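Local structure of cellulosomal scaffoldin (Bacteroides cellulosolvens, 1TYJ) at residues Y43-D48 with D52-D57; L86-L91 with A109-T114; D25-F30 with N152-S157. The protein probably binds the dockerin modules of partner proteins through its type-II cohesin module, helping to assemble the cellulosome. One frame throughout, in Å; residues are numbered along the deposited sequence.

Contact 1: Y43-D48 with D52-D57; sequences YLQPWD and DEAYTD
The indole of Trp47 lies flat against the backbone of Glu53 and Ala54, with Glu53 C over the ring centre and 3.6 Å above its plane. Ala54 N sits over the same face, nearer the rim. The side chain leaves the strand pointing away from its partner, but with CG anti to the backbone N (chi1 -162°) it folds back over the hairpin. Its edge is held as well: Trp47 NE1 donates to Asp52 OD1 at 3.0 Å, with the acceptor in the ring plane and the oxygen using its anti lone pair. The carboxylate is turned 75° from the indole, so ring and acid do not stack.

On Tyr55 the ring is met over one face by Pro46 CB, 3.7 Å from the centroid and 18° off the normal, a CH-pi contact. The edge of the same ring meets Asp48 N in plane. A water that donates to Trp47 O and accepts from Tyr55 OH ties the phenol's far end to the strand.

Backbone bonds fix this pairing. Tyr55 N gives to Pro46 O at 3.0 Å, while Asp48 and Glu53 form an antiparallel hydrogen-bonded pair in which Asp48 N reaches Glu53 O at 2.8 Å. Asp52 and Glu53 together sit across from Asp48, a G1 beta bulge, and the bond from Asp52 N to Asp48 O is weak. The Asp48 carboxylate turns to the connecting loop, where OD2 accepts from Ile50 N and Ala51 N.

Strand 44-48 of this hairpin pairs antiparallel with strand 108-117, which carries the hairpin onto that sheet. Lys116 of that strand makes a cation-pi contact with Trp47, whereas Pro46 and Tyr55 both reach Leu86 on strand 85-92 of the other sheet.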
loop_
_atom_site.group_PDB
_atom_site.type_symbol
_atom_site.label_atom_id
_atom_site.label_comp_id
_atom_site.label_asym_id
_atom_site.label_seq_id
_atom_site.Cartn_x
_atom_site.Cartn_y
_atom_site.Cartn_z
ATOM N N TYR A 43 1.476 18.635 2.188
ATOM C CA TYR A 43 2.839 18.341 2.629
ATOM C C TYR A 43 3.574 17.330 1.792
ATOM O O TYR A 43 4.800 17.302 1.823
ATOM C CB TYR A 43 2.848 17.856 4.087
ATOM C CG TYR A 43 2.276 18.906 5.019
ATOM C CD1 TYR A 43 0.960 18.813 5.491
ATOM C CD2 TYR A 43 3.053 20.015 5.389
ATOM C CE1 TYR A 43 0.430 19.811 6.345
ATOM C CE2 TYR A 43 2.534 20.997 6.217
ATOM C CZ TYR A 43 1.231 20.889 6.684
ATOM O OH TYR A 43 0.733 21.869 7.512
ATOM N N LEU A 44 2.825 16.473 1.093
ATOM C CA LEU A 44 3.411 15.273 0.458
ATOM C C LEU A 44 2.986 15.128 -0.996
ATOM O O LEU A 44 1.830 15.384 -1.356
ATOM C CB LEU A 44 2.963 14.003 1.223
ATOM C CG LEU A 44 3.475 13.946 2.668
ATOM C CD1 LEU A 44 2.733 12.850 3.371
ATOM C CD2 LEU A 44 5.009 13.647 2.714
ATOM N N GLN A 45 3.926 14.645 -1.798
ATOM C CA GLN A 45 3.703 14.357 -3.212
ATOM C C GLN A 45 4.213 12.952 -3.546
ATOM O O GLN A 45 5.433 12.693 -3.509
ATOM C CB GLN A 45 4.421 15.412 -4.054
ATOM C CG GLN A 45 4.245 15.207 -5.556
ATOM C CD GLN A 45 4.921 16.285 -6.369
ATOM O OE1 GLN A 45 4.284 16.913 -7.203
ATOM N NE2 GLN A 45 6.211 16.478 -6.154
ATOM N N PRO A 46 3.291 12.015 -3.879
ATOM C CA PRO A 46 3.760 10.667 -4.213
ATOM C C PRO A 46 4.785 10.715 -5.355
ATOM O O PRO A 46 4.575 11.429 -6.338
ATOM C CB PRO A 46 2.477 9.935 -4.653
ATOM C CG PRO A 46 1.341 10.705 -3.921
ATOM C CD PRO A 46 1.820 12.145 -3.966
ATOM N N TRP A 47 5.848 9.917 -5.232
ATOM C CA TRP A 47 7.033 10.054 -6.079
ATOM C C TRP A 47 7.454 8.724 -6.624
ATOM O O TRP A 47 7.672 7.779 -5.872
ATOM C CB TRP A 47 8.181 10.668 -5.260
ATOM C CG TRP A 47 9.239 11.221 -6.182
ATOM C CD1 TRP A 47 10.396 10.619 -6.552
ATOM C CD2 TRP A 47 9.179 12.467 -6.844
ATOM N NE1 TRP A 47 11.082 11.441 -7.414
ATOM C CE2 TRP A 47 10.357 12.588 -7.611
ATOM C CE3 TRP A 47 8.252 13.514 -6.847
ATOM C CZ2 TRP A 47 10.627 13.715 -8.403
ATOM C CZ3 TRP A 47 8.507 14.641 -7.648
ATOM C CH2 TRP A 47 9.699 14.728 -8.409
ATOM N N ASP A 48 7.560 8.672 -7.952
ATOM C CA ASP A 48 8.018 7.474 -8.645
ATOM C C ASP A 48 9.541 7.453 -8.642
ATOM O O ASP A 48 10.182 8.275 -9.309
ATOM C CB ASP A 48 7.467 7.509 -10.066
ATOM C CG ASP A 48 7.909 6.328 -10.906
ATOM O OD1 ASP A 48 7.221 6.105 -11.922
ATOM O OD2 ASP A 48 8.917 5.652 -10.578
ATOM N N ASP A 52 11.950 8.721 -11.336
ATOM C CA ASP A 52 12.345 9.979 -10.666
ATOM C C ASP A 52 11.444 11.149 -11.056
ATOM O O ASP A 52 11.909 12.206 -11.531
ATOM C CB ASP A 52 13.830 10.317 -10.905
ATOM C CG ASP A 52 14.370 11.295 -9.895
ATOM O OD1 ASP A 52 13.742 11.518 -8.858
ATOM O OD2 ASP A 52 15.456 11.855 -10.113
ATOM N N GLU A 53 10.138 10.953 -10.878
ATOM C CA GLU A 53 9.127 11.917 -11.303
ATOM C C GLU A 53 7.943 11.758 -10.382
ATOM O O GLU A 53 7.783 10.683 -9.815
ATOM C CB GLU A 53 8.621 11.540 -12.694
ATOM C CG GLU A 53 9.588 11.754 -13.836
ATOM C CD GLU A 53 8.907 11.432 -15.159
ATOM O OE1 GLU A 53 7.901 12.102 -15.507
ATOM O OE2 GLU A 53 9.351 10.483 -15.829
ATOM N N ALA A 54 7.121 12.793 -10.251
ATOM C CA ALA A 54 5.872 12.698 -9.479
ATOM C C ALA A 54 4.961 11.609 -10.070
ATOM O O ALA A 54 4.918 11.428 -11.302
ATOM C CB ALA A 54 5.140 14.052 -9.516
ATOM N N TYR A 55 4.208 10.901 -9.224
ATOM C CA TYR A 55 3.142 10.063 -9.758
ATOM C C TYR A 55 2.180 10.876 -10.577
ATOM O O TYR A 55 1.878 12.062 -10.228
ATOM C CB TYR A 55 2.260 9.506 -8.631
ATOM C CG TYR A 55 2.768 8.310 -7.849
ATOM C CD1 TYR A 55 4.123 8.044 -7.687
ATOM C CD2 TYR A 55 1.848 7.475 -7.177
ATOM C CE1 TYR A 55 4.564 6.948 -6.909
ATOM C CE2 TYR A 55 2.279 6.402 -6.414
ATOM C CZ TYR A 55 3.635 6.139 -6.280
ATOM O OH TYR A 55 4.035 5.092 -5.501
ATOM N N THR A 56 1.595 10.221 -11.583
ATOM C CA THR A 56 0.311 10.663 -12.115
ATOM C C THR A 56 -0.776 9.754 -11.536
ATOM O O THR A 56 -0.479 8.828 -10.766
ATOM C CB THR A 56 0.269 10.545 -13.654
ATOM O OG1 THR A 56 0.333 9.157 -14.019
ATOM C CG2 THR A 56 1.452 11.337 -14.276
ATOM N N ASP A 57 -2.021 9.982 -11.936
ATOM C CA ASP A 57 -3.122 9.172 -11.464
ATOM C C ASP A 57 -3.036 7.705 -11.900
ATOM O O ASP A 57 -3.797 6.882 -11.383
ATOM C CB ASP A 57 -4.478 9.757 -11.906
ATOM C CG ASP A 57 -4.975 10.884 -10.995
ATOM O OD1 ASP A 57 -4.527 10.942 -9.826
ATOM O OD2 ASP A 57 -5.851 11.671 -11.434
HETATM O O HOH W 1 2.341 12.967 -7.478
HETATM O O HOH W 2 6.607 5.326 -4.898
#

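Contact 2: L86-L91 with A109-T114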
loop_
_atom_site.group_PDB
_atom_site.type_symbol
_atom_site.label_atom_id
_atom_site.label_comp_id
_atom_site.label_asym_id
_atom_site.label_seq_id
_atom_site.Cartn_x
_atom_site.Cartn_y
_atom_site.Cartn_z
ATOM N N LEU A 86 -4.736 7.595 -3.112
ATOM C CA LEU A 86 -4.098 6.544 -3.899
ATOM C C LEU A 86 -5.009 5.330 -3.881
ATOM O O LEU A 86 -5.494 4.945 -2.836
ATOM C CB LEU A 86 -2.759 6.157 -3.284
ATOM C CG LEU A 86 -1.724 7.289 -3.224
ATOM C CD1 LEU A 86 -0.557 6.872 -2.342
ATOM C CD2 LEU A 86 -1.265 7.679 -4.629
ATOM N N ASN A 87 -5.189 4.664 -5.020
ATOM C CA ASN A 87 -6.010 3.442 -5.039
ATOM C C ASN A 87 -5.286 2.492 -5.989
ATOM O O ASN A 87 -5.091 2.832 -7.179
ATOM C CB ASN A 87 -7.405 3.716 -5.582
ATOM C CG ASN A 87 -8.333 2.484 -5.517
ATOM O OD1 ASN A 87 -8.240 1.654 -4.632
ATOM N ND2 ASN A 87 -9.234 2.390 -6.444
ATOM N N PHE A 88 -4.848 1.350 -5.465
ATOM C CA PHE A 88 -4.089 0.434 -6.305
ATOM C C PHE A 88 -4.161 -0.961 -5.734
ATOM O O PHE A 88 -4.573 -1.174 -4.581
ATOM C CB PHE A 88 -2.603 0.894 -6.393
ATOM C CG PHE A 88 -1.913 1.000 -5.028
ATOM C CD1 PHE A 88 -1.117 -0.072 -4.549
ATOM C CD2 PHE A 88 -2.058 2.155 -4.238
ATOM C CE1 PHE A 88 -0.473 0.006 -3.310
ATOM C CE2 PHE A 88 -1.445 2.236 -2.982
ATOM C CZ PHE A 88 -0.643 1.177 -2.514
ATOM N N GLY A 89 -3.730 -1.929 -6.521
ATOM C CA GLY A 89 -3.798 -3.299 -6.031
ATOM C C GLY A 89 -2.968 -4.186 -6.935
ATOM O O GLY A 89 -2.569 -3.784 -8.048
ATOM N N ARG A 90 -2.757 -5.417 -6.470
ATOM C CA ARG A 90 -2.052 -6.419 -7.251
ATOM C C ARG A 90 -2.545 -7.785 -6.821
ATOM O O ARG A 90 -2.798 -8.022 -5.632
ATOM C CB ARG A 90 -0.534 -6.304 -7.042
ATOM C CG ARG A 90 0.281 -7.367 -7.834
ATOM C CD ARG A 90 1.771 -6.996 -7.764
ATOM N NE ARG A 90 2.632 -8.055 -8.291
ATOM C CZ ARG A 90 3.095 -8.079 -9.548
ATOM N NH1 ARG A 90 2.761 -7.112 -10.419
ATOM N NH2 ARG A 90 3.913 -9.068 -9.937
ATOM N N LEU A 91 -2.743 -8.662 -7.786
ATOM C CA LEU A 91 -3.245 -10.010 -7.462
ATOM C C LEU A 91 -2.743 -11.054 -8.440
ATOM O O LEU A 91 -2.422 -10.748 -9.586
ATOM C CB LEU A 91 -4.762 -10.019 -7.398
ATOM C CG LEU A 91 -5.472 -9.634 -8.671
ATOM C CD1 LEU A 91 -5.744 -10.800 -9.608
ATOM C CD2 LEU A 91 -6.799 -8.962 -8.266
ATOM N N ALA A 109 6.569 -7.794 2.573
ATOM C CA ALA A 109 6.193 -6.528 1.940
ATOM C C ALA A 109 5.401 -6.776 0.650
ATOM O O ALA A 109 5.812 -7.599 -0.182
ATOM C CB ALA A 109 7.417 -5.686 1.635
ATOM N N VAL A 110 4.280 -6.048 0.494
ATOM C CA VAL A 110 3.499 -6.090 -0.734
ATOM C C VAL A 110 3.642 -4.883 -1.667
ATOM O O VAL A 110 3.422 -5.012 -2.899
ATOM C CB VAL A 110 1.991 -6.350 -0.443
ATOM C CG1 VAL A 110 1.850 -7.575 0.469
ATOM C CG2 VAL A 110 1.279 -5.096 0.190
ATOM N N ALA A 111 3.990 -3.712 -1.118
ATOM C CA ALA A 111 4.080 -2.482 -1.928
ATOM C C ALA A 111 4.867 -1.490 -1.134
ATOM O O ALA A 111 4.942 -1.595 0.115
ATOM C CB ALA A 111 2.682 -1.900 -2.202
ATOM N N LYS A 112 5.406 -0.497 -1.837
ATOM C CA LYS A 112 6.011 0.652 -1.168
ATOM C C LYS A 112 5.586 1.909 -1.880
ATOM O O LYS A 112 5.564 1.955 -3.098
ATOM C CB LYS A 112 7.530 0.601 -1.167
ATOM C CG LYS A 112 8.112 -0.763 -0.762
ATOM C CD LYS A 112 9.605 -0.751 -0.867
ATOM C CE LYS A 112 10.126 -2.137 -0.580
ATOM N NZ LYS A 112 11.608 -2.212 -0.796
ATOM N N VAL A 113 5.315 2.952 -1.107
ATOM C CA VAL A 113 4.956 4.235 -1.690
ATOM C C VAL A 113 5.903 5.266 -1.126
ATOM O O VAL A 113 5.996 5.445 0.090
ATOM C CB VAL A 113 3.529 4.637 -1.326
ATOM C CG1 VAL A 113 3.172 6.024 -1.873
ATOM C CG2 VAL A 113 2.527 3.619 -1.824
ATOM N N THR A 114 6.642 5.924 -2.009
ATOM C CA THR A 114 7.530 7.014 -1.607
ATOM C C THR A 114 6.815 8.328 -1.866
ATOM O O THR A 114 6.119 8.487 -2.890
ATOM C CB THR A 114 8.851 6.952 -2.437
ATOM O OG1 THR A 114 9.497 5.689 -2.201
ATOM C CG2 THR A 114 9.836 8.073 -2.079
#
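Two facing sheets of the beta sandwich meet here in its hydrophobic interior, strand 85-92 from one and strand 108-117 from the other. The N-to-C directions of the short segments are 151° apart, roughly antiparallel, with axes 8.6 Å from each other, and no hydrogen bond joins them, as expected of strands that face each other across a core. Leu86 and Val113 meet end on, tip to tip, Leu86 CD1 to Val113 CG1 at 3.9 Å. Val113 divides its two methyls between neighbours: with CG1 anti to its backbone N (chi1 177°), CG1 serves Leu86 while CG2 comes to 4.1 Å from Phe88 CZ, the side chains crossing at a slant. The phenyl ring turns its edge to Ala111, whose CB lies near the ring plane and 3.8 Å from Phe88 CE1. Behind these groups strand 85-92 is bonded to strand 30-38, Phe88 with Phe35 and Leu86 with Ile37, while 108-117 pairs with 17-25 and 44-48 in the other sheet. Phe88 also packs on Pro61, and Ala111 on Tyr33. One irregularity marks the second strand, a classic beta bulge at Val110 and Ala111, opposite strand 17-25. Apolar side chains meeting between two sheets are characteristic of the beta-sandwich fold of cohesin modules.

Contact 3: D25-F30 with N152-S157. With EDO (1,2-ethanediol), chain B; EDO (1,2-ethanediol), chain C.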
loop_
_atom_site.group_PDB
_atom_site.type_symbol
_atom_site.label_atom_id
_atom_site.label_comp_id
_atom_site.label_asym_id
_atom_site.label_seq_id
_atom_site.Cartn_x
_atom_site.Cartn_y
_atom_site.Cartn_z
ATOM N N ASP A 25 0.806 -9.559 7.357
ATOM C CA ASP A 25 1.371 -10.554 8.279
ATOM C C ASP A 25 0.262 -11.556 8.637
ATOM O O ASP A 25 -0.861 -11.151 8.933
ATOM C CB ASP A 25 1.872 -9.847 9.532
ATOM C CG ASP A 25 2.512 -10.792 10.502
ATOM O OD1 ASP A 25 2.058 -10.829 11.655
ATOM O OD2 ASP A 25 3.442 -11.525 10.106
ATOM N N LYS A 26 0.590 -12.850 8.608
ATOM C CA LYS A 26 -0.346 -13.906 9.007
ATOM C C LYS A 26 -1.641 -13.846 8.176
ATOM O O LYS A 26 -2.738 -14.086 8.686
ATOM C CB LYS A 26 -0.657 -13.860 10.517
ATOM C CG LYS A 26 0.555 -14.057 11.419
ATOM C CD LYS A 26 0.153 -13.971 12.885
ATOM C CE LYS A 26 1.361 -14.124 13.778
ATOM N NZ LYS A 26 0.956 -13.939 15.229
ATOM N N ILE A 27 -1.503 -13.531 6.891
ATOM C CA ILE A 27 -2.657 -13.564 5.991
ATOM C C ILE A 27 -2.568 -14.874 5.239
ATOM O O ILE A 27 -1.766 -15.034 4.279
ATOM C CB ILE A 27 -2.670 -12.345 5.053
ATOM C CG1 ILE A 27 -2.696 -11.021 5.866
ATOM C CG2 ILE A 27 -3.878 -12.431 4.071
ATOM C CD1 ILE A 27 -3.837 -10.828 6.838
ATOM N N THR A 28 -3.337 -15.866 5.700
ATOM C CA THR A 28 -3.192 -17.203 5.159
ATOM C C THR A 28 -3.391 -17.305 3.637
ATOM O O THR A 28 -4.384 -16.795 3.097
ATOM C CB THR A 28 -4.105 -18.177 5.902
ATOM O OG1 THR A 28 -3.728 -18.155 7.290
ATOM C CG2 THR A 28 -3.956 -19.612 5.343
ATOM N N ASN A 29 -2.448 -17.950 2.934
ATOM C CA ASN A 29 -2.586 -18.241 1.494
ATOM C C ASN A 29 -2.881 -16.973 0.682
ATOM O O ASN A 29 -3.634 -16.999 -0.298
ATOM C CB ASN A 29 -3.662 -19.308 1.224
ATOM C CG ASN A 29 -3.379 -20.621 1.915
ATOM O OD1 ASN A 29 -4.312 -21.397 2.214
ATOM N ND2 ASN A 29 -2.091 -20.908 2.142
ATOM N N PHE A 30 -2.250 -15.874 1.110
ATOM C CA PHE A 30 -2.422 -14.557 0.489
ATOM C C PHE A 30 -2.201 -14.557 -1.028
ATOM O O PHE A 30 -1.112 -14.934 -1.533
ATOM C CB PHE A 30 -1.411 -13.604 1.152
ATOM C CG PHE A 30 -1.399 -12.224 0.577
ATOM C CD1 PHE A 30 -0.253 -11.734 -0.047
ATOM C CD2 PHE A 30 -2.535 -11.393 0.685
ATOM C CE1 PHE A 30 -0.202 -10.403 -0.553
ATOM C CE2 PHE A 30 -2.509 -10.081 0.168
ATOM C CZ PHE A 30 -1.313 -9.587 -0.468
ATOM N N ASN A 152 -11.224 -16.546 -1.720
ATOM C CA ASN A 152 -11.939 -15.991 -0.575
ATOM C C ASN A 152 -11.495 -14.591 -0.270
ATOM O O ASN A 152 -10.296 -14.278 -0.399
ATOM C CB ASN A 152 -11.735 -16.822 0.691
ATOM C CG ASN A 152 -12.253 -18.246 0.543
ATOM O OD1 ASN A 152 -13.446 -18.461 0.298
ATOM N ND2 ASN A 152 -11.374 -19.220 0.741
ATOM N N MET A 153 -12.437 -13.748 0.140
ATOM C CA MET A 153 -12.097 -12.412 0.622
ATOM C C MET A 153 -12.123 -12.381 2.155
ATOM O O MET A 153 -13.134 -12.767 2.791
ATOM C CB MET A 153 -13.103 -11.394 0.064
ATOM C CG MET A 153 -12.760 -9.943 0.389
ATOM S SD MET A 153 -13.906 -8.830 -0.485
ATOM C CE MET A 153 -15.278 -8.949 0.602
ATOM N N TYR A 154 -11.045 -11.919 2.787
ATOM C CA TYR A 154 -11.023 -11.847 4.248
ATOM C C TYR A 154 -11.960 -10.772 4.841
ATOM O O TYR A 154 -12.089 -9.689 4.266
ATOM C CB TYR A 154 -9.579 -11.672 4.750
ATOM C CG TYR A 154 -8.799 -12.940 4.609
ATOM C CD1 TYR A 154 -7.698 -13.011 3.754
ATOM C CD2 TYR A 154 -9.164 -14.084 5.341
ATOM C CE1 TYR A 154 -6.981 -14.200 3.634
ATOM C CE2 TYR A 154 -8.462 -15.263 5.222
ATOM C CZ TYR A 154 -7.363 -15.327 4.400
ATOM O OH TYR A 154 -6.718 -16.539 4.322
ATOM N N SER A 155 -12.583 -11.068 5.995
ATOM C CA SER A 155 -13.429 -10.072 6.697
ATOM C C SER A 155 -12.680 -9.320 7.803
ATOM O O SER A 155 -11.523 -9.666 8.142
ATOM C CB SER A 155 -14.626 -10.759 7.354
ATOM O OG SER A 155 -14.148 -11.540 8.412
ATOM N N SER A 156 -13.362 -8.334 8.398
ATOM C CA SER A 156 -12.789 -7.509 9.465
ATOM C C SER A 156 -12.512 -8.302 10.729
ATOM O O SER A 156 -11.764 -7.853 11.603
ATOM C CB SER A 156 -13.712 -6.352 9.795
ATOM O OG SER A 156 -14.925 -6.883 10.300
ATOM N N SER A 157 -13.113 -9.481 10.833
ATOM C CA SER A 157 -12.862 -10.301 11.989
ATOM C C SER A 157 -11.624 -11.177 11.796
ATOM O O SER A 157 -11.111 -11.749 12.756
ATOM C CB SER A 157 -14.104 -11.125 12.320
ATOM O OG SER A 157 -14.278 -12.154 11.382
HETATM C C1 EDO B . -6.255 -13.375 8.041
HETATM O O1 EDO B . -5.090 -13.157 8.841
HETATM C C2 EDO B . -6.650 -14.825 8.236
HETATM O O2 EDO B . -5.540 -15.627 7.805
HETATM C C1 EDO C . 0.063 -18.391 7.695
HETATM O O1 EDO C . -0.963 -19.328 7.337
HETATM C C2 EDO C . -0.290 -17.681 9.000
HETATM O O2 EDO C . -1.593 -17.081 8.888
#
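Tyr154 projects from the loop 152-157 toward the turn 25-30, and its contacts change from CB outward. The bond from CA to CB points toward the turn, and CG lies anti to the carbonyl carbon (chi1 -73°), which carries the ring out alongside Ile27. Along one edge Tyr154 CD1 and then CE1 meet Ile27 CG2 obliquely, CE1 at 3.6 Å, as the two side chains run alongside with opposite headings. Along the other edge Tyr154 CE2 comes within 3.5 Å of C2 of the chain B ethanediol, whose C1 stands over the ring centre, 4.0 Å above the plane. The turn being met is a type II beta turn from Ile27 to Phe30, linking strands 17-25 and 30-38 of the two sheets; its closing bond, Phe30 N to Ile27 O, is weak. At the tip, Tyr154 OH donates to Thr28 O at 2.6 Å, with the acceptor near the ring plane and the donor tilted 25° from the carbonyl plane. A phenylalanine in its place would probably leave Thr28 O without this donor and the loop less firmly tied to the turn. The same ethanediol, probably from the crystallisation liquor, accepts from Thr28 N at O2 (3.1 Å) and donates from O1 to Lys26 O (2.5 Å).

Contacts 1 and 2 adjoin, their centres 14 Å apart, and share a sheet in which strands 44-48 and 108-117 are neighbours. Trp47 N probably bonds to Thr114 O at 2.8 Å. The hairpin of contact 1 also extends the apolar packing of contact 2, since Tyr55 CD2 lies 4.0 Å from Leu86 CD2 and Pro46 CG lies 4.1 Å from Leu86 CD2. Contact 3 also touches contact 2, Val110 CG1 to Phe30 CE1 at 3.6 Å, with centres 17 Å apart. Contacts 1 and 3 lie on opposite sides of the chain's centre, their nearest atoms about 16 Å apart. The two ethanediols lie at contact 3, which does not by itself mark a natural site.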